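Local atomic coordinates of Azi13 (Streptomyces sahachiroi, PDB entry 5HMB), a protein that probably hydrolyses the thioester of a naphthoate intermediate in azinomycin biosynthesis, acting as a hotdog-fold thioesterase of the PaaI family. Residues H44-H48 against A85-V89. Residue numbers count along the deposited sequence, not the author numbering.
Sequences HGILH and APATV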
ATOM      1  N   HIS A  44      -3.329  -3.389 -25.005  1.00 74.67           N
ATOM      2  CA  HIS A  44      -4.039  -4.630 -25.310  1.00 79.91           C
ATOM      3  C   HIS A  44      -5.552  -4.518 -25.119  1.00 75.97           C
ATOM      4  O   HIS A  44      -6.216  -5.505 -24.791  1.00 68.85           O
ATOM      5  CB  HIS A  44      -3.483  -5.782 -24.475  1.00 71.01           C
ATOM      6  N   GLY A  45      -6.111  -3.324 -25.321  1.00 68.62           N
ATOM      7  CA  GLY A  45      -7.551  -3.133 -25.338  1.00 69.57           C
ATOM      8  C   GLY A  45      -8.267  -3.093 -24.000  1.00 75.04           C
ATOM      9  O   GLY A  45      -9.504  -3.125 -23.984  1.00 70.77           O
ATOM     10  N   ILE A  46      -7.553  -3.018 -22.877  1.00 57.26           N
ATOM     11  CA  ILE A  46      -8.199  -2.876 -21.580  1.00 62.41           C
ATOM     12  C   ILE A  46      -7.833  -1.523 -20.969  1.00 52.43           C
ATOM     13  O   ILE A  46      -6.894  -0.840 -21.386  1.00 53.96           O
ATOM     14  CB  ILE A  46      -7.842  -4.022 -20.617  1.00 53.34           C
ATOM     15  CG1 ILE A  46      -6.359  -3.989 -20.289  1.00 60.28           C
ATOM     16  CG2 ILE A  46      -8.218  -5.358 -21.227  1.00 62.06           C
ATOM     17  CD1 ILE A  46      -5.920  -5.150 -19.453  1.00 69.47           C
ATOM     18  N   LEU A  47      -8.614  -1.131 -19.971  1.00 49.17           N
ATOM     19  CA  LEU A  47      -8.397   0.147 -19.309  1.00 50.16           C
ATOM     20  C   LEU A  47      -6.986   0.235 -18.740  1.00 46.32           C
ATOM     21  O   LEU A  47      -6.532  -0.668 -18.033  1.00 46.10           O
ATOM     22  CB  LEU A  47      -9.422   0.332 -18.198  1.00 51.15           C
ATOM     23  CG  LEU A  47      -9.455   1.719 -17.554  1.00 44.63           C
ATOM     24  CD1 LEU A  47      -9.768   2.795 -18.591  1.00 41.93           C
ATOM     25  CD2 LEU A  47     -10.452   1.737 -16.418  1.00 47.56           C
ATOM     26  N   HIS A  48      -6.287   1.318 -19.083  1.00 49.79           N
ATOM     27  CA  HIS A  48      -5.036   1.672 -18.422  1.00 43.42           C
ATOM     28  C   HIS A  48      -5.248   1.700 -16.915  1.00 48.31           C
ATOM     29  O   HIS A  48      -6.256   2.219 -16.429  1.00 41.87           O
ATOM     30  CB  HIS A  48      -4.569   3.041 -18.929  1.00 48.80           C
ATOM     31  CG  HIS A  48      -3.151   3.372 -18.601  1.00 48.92           C
ATOM     32  ND1 HIS A  48      -2.732   3.688 -17.324  1.00 47.67           N
ATOM     33  CD2 HIS A  48      -2.058   3.478 -19.393  1.00 50.07           C
ATOM     34  CE1 HIS A  48      -1.441   3.964 -17.343  1.00 45.36           C
ATOM     35  NE2 HIS A  48      -1.006   3.838 -18.587  1.00 50.45           N
ATOM     36  N   ALA A  85     -10.198  -6.910 -12.055  1.00 48.20           N
ATOM     37  CA  ALA A  85     -10.676  -7.520 -13.287  1.00 60.09           C
ATOM     38  C   ALA A  85     -10.382  -6.561 -14.426  1.00 54.11           C
ATOM     39  O   ALA A  85     -10.350  -5.346 -14.210  1.00 54.02           O
ATOM     40  CB  ALA A  85     -12.179  -7.837 -13.229  1.00 55.30           C
ATOM     41  N   PRO A  86     -10.144  -7.071 -15.632  1.00 50.17           N
ATOM     42  CA  PRO A  86      -9.940  -6.168 -16.770  1.00 46.54           C
ATOM     43  C   PRO A  86     -11.253  -5.494 -17.124  1.00 59.79           C
ATOM     44  O   PRO A  86     -12.300  -6.143 -17.187  1.00 69.19           O
ATOM     45  CB  PRO A  86      -9.464  -7.099 -17.896  1.00 58.09           C
ATOM     46  CG  PRO A  86      -9.289  -8.458 -17.263  1.00 57.75           C
ATOM     47  CD  PRO A  86     -10.131  -8.484 -16.042  1.00 55.57           C
ATOM     48  N   ALA A  87     -11.195  -4.182 -17.335  1.00 49.53           N
ATOM     49  CA  ALA A  87     -12.336  -3.410 -17.799  1.00 48.67           C
ATOM     50  C   ALA A  87     -12.100  -3.008 -19.247  1.00 50.16           C
ATOM     51  O   ALA A  87     -10.999  -2.579 -19.607  1.00 44.16           O
ATOM     52  CB  ALA A  87     -12.560  -2.169 -16.926  1.00 53.04           C
ATOM     53  N   THR A  88     -13.121  -3.181 -20.086  1.00 50.27           N
ATOM     54  CA  THR A  88     -13.055  -2.804 -21.495  1.00 48.13           C
ATOM     55  C   THR A  88     -14.236  -1.916 -21.837  1.00 54.35           C
ATOM     56  O   THR A  88     -15.140  -1.694 -21.020  1.00 51.76           O
ATOM     57  CB  THR A  88     -13.095  -4.021 -22.426  1.00 55.41           C
ATOM     58  OG1 THR A  88     -14.364  -4.665 -22.266  1.00 49.83           O
ATOM     59  CG2 THR A  88     -11.999  -4.986 -22.088  1.00 45.65           C
ATOM     60  N   VAL A  89     -14.243  -1.444 -23.087  1.00 51.08           N
ATOM     61  CA  VAL A  89     -15.379  -0.681 -23.586  1.00 50.65           C
ATOM     62  C   VAL A  89     -16.654  -1.507 -23.506  1.00 51.21           C
ATOM     63  O   VAL A  89     -17.737  -0.977 -23.225  1.00 50.43           O
ATOM     64  CB  VAL A  89     -15.093  -0.207 -25.019  1.00 52.83           C
ATOM     65  CG1 VAL A  89     -13.922   0.750 -25.016  1.00 65.89           C
ATOM     66  CG2 VAL A  89     -14.781  -1.387 -25.901  1.00 70.26           C
TER
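Two loops of a hotdog fold meet here. Residues 44-48 lead into the long helix 49-68, which the curved antiparallel sheet wraps. Residues 85-89 link strand 72-83 to strand 93-100. One backbone hydrogen bond joins the loops: Leu47 N donates to Ala87 O at 2.8 Å, with a nearly straight N-H...O angle of 161°. The same carbonyl also receives a CA-H...O contact, since Ile46 CA lies 3.4 Å from Ala87 O. The bond thus ties the loop before helix 49-68 to the loop between the two strands.

Apolar packing lies on two sides of this link. On one, Leu47 CB sits 4.2 Å from Ala87 CB; both side chains are buried and also touch Val36. On the other, more open side, Ile46 CG2 rests 4.0 Å from Pro86 CB and 3.9 Å from Thr88 CG2. Gly45 O approaches the same methyl, Thr88 CG2, to 3.6 Å. The hydroxyl of Thr88 is engaged within its own loop, where OG1 hydrogen-bonds Asp91.

His48 points away from residues 85-89. The contact lies beside a subunit interface, which this residue reaches. His48 is the N-cap of helix 49-68, with ND1 bonded to Gly50 N, and its NE2 hydrogen-bonds Ser58 OG of the second subunit.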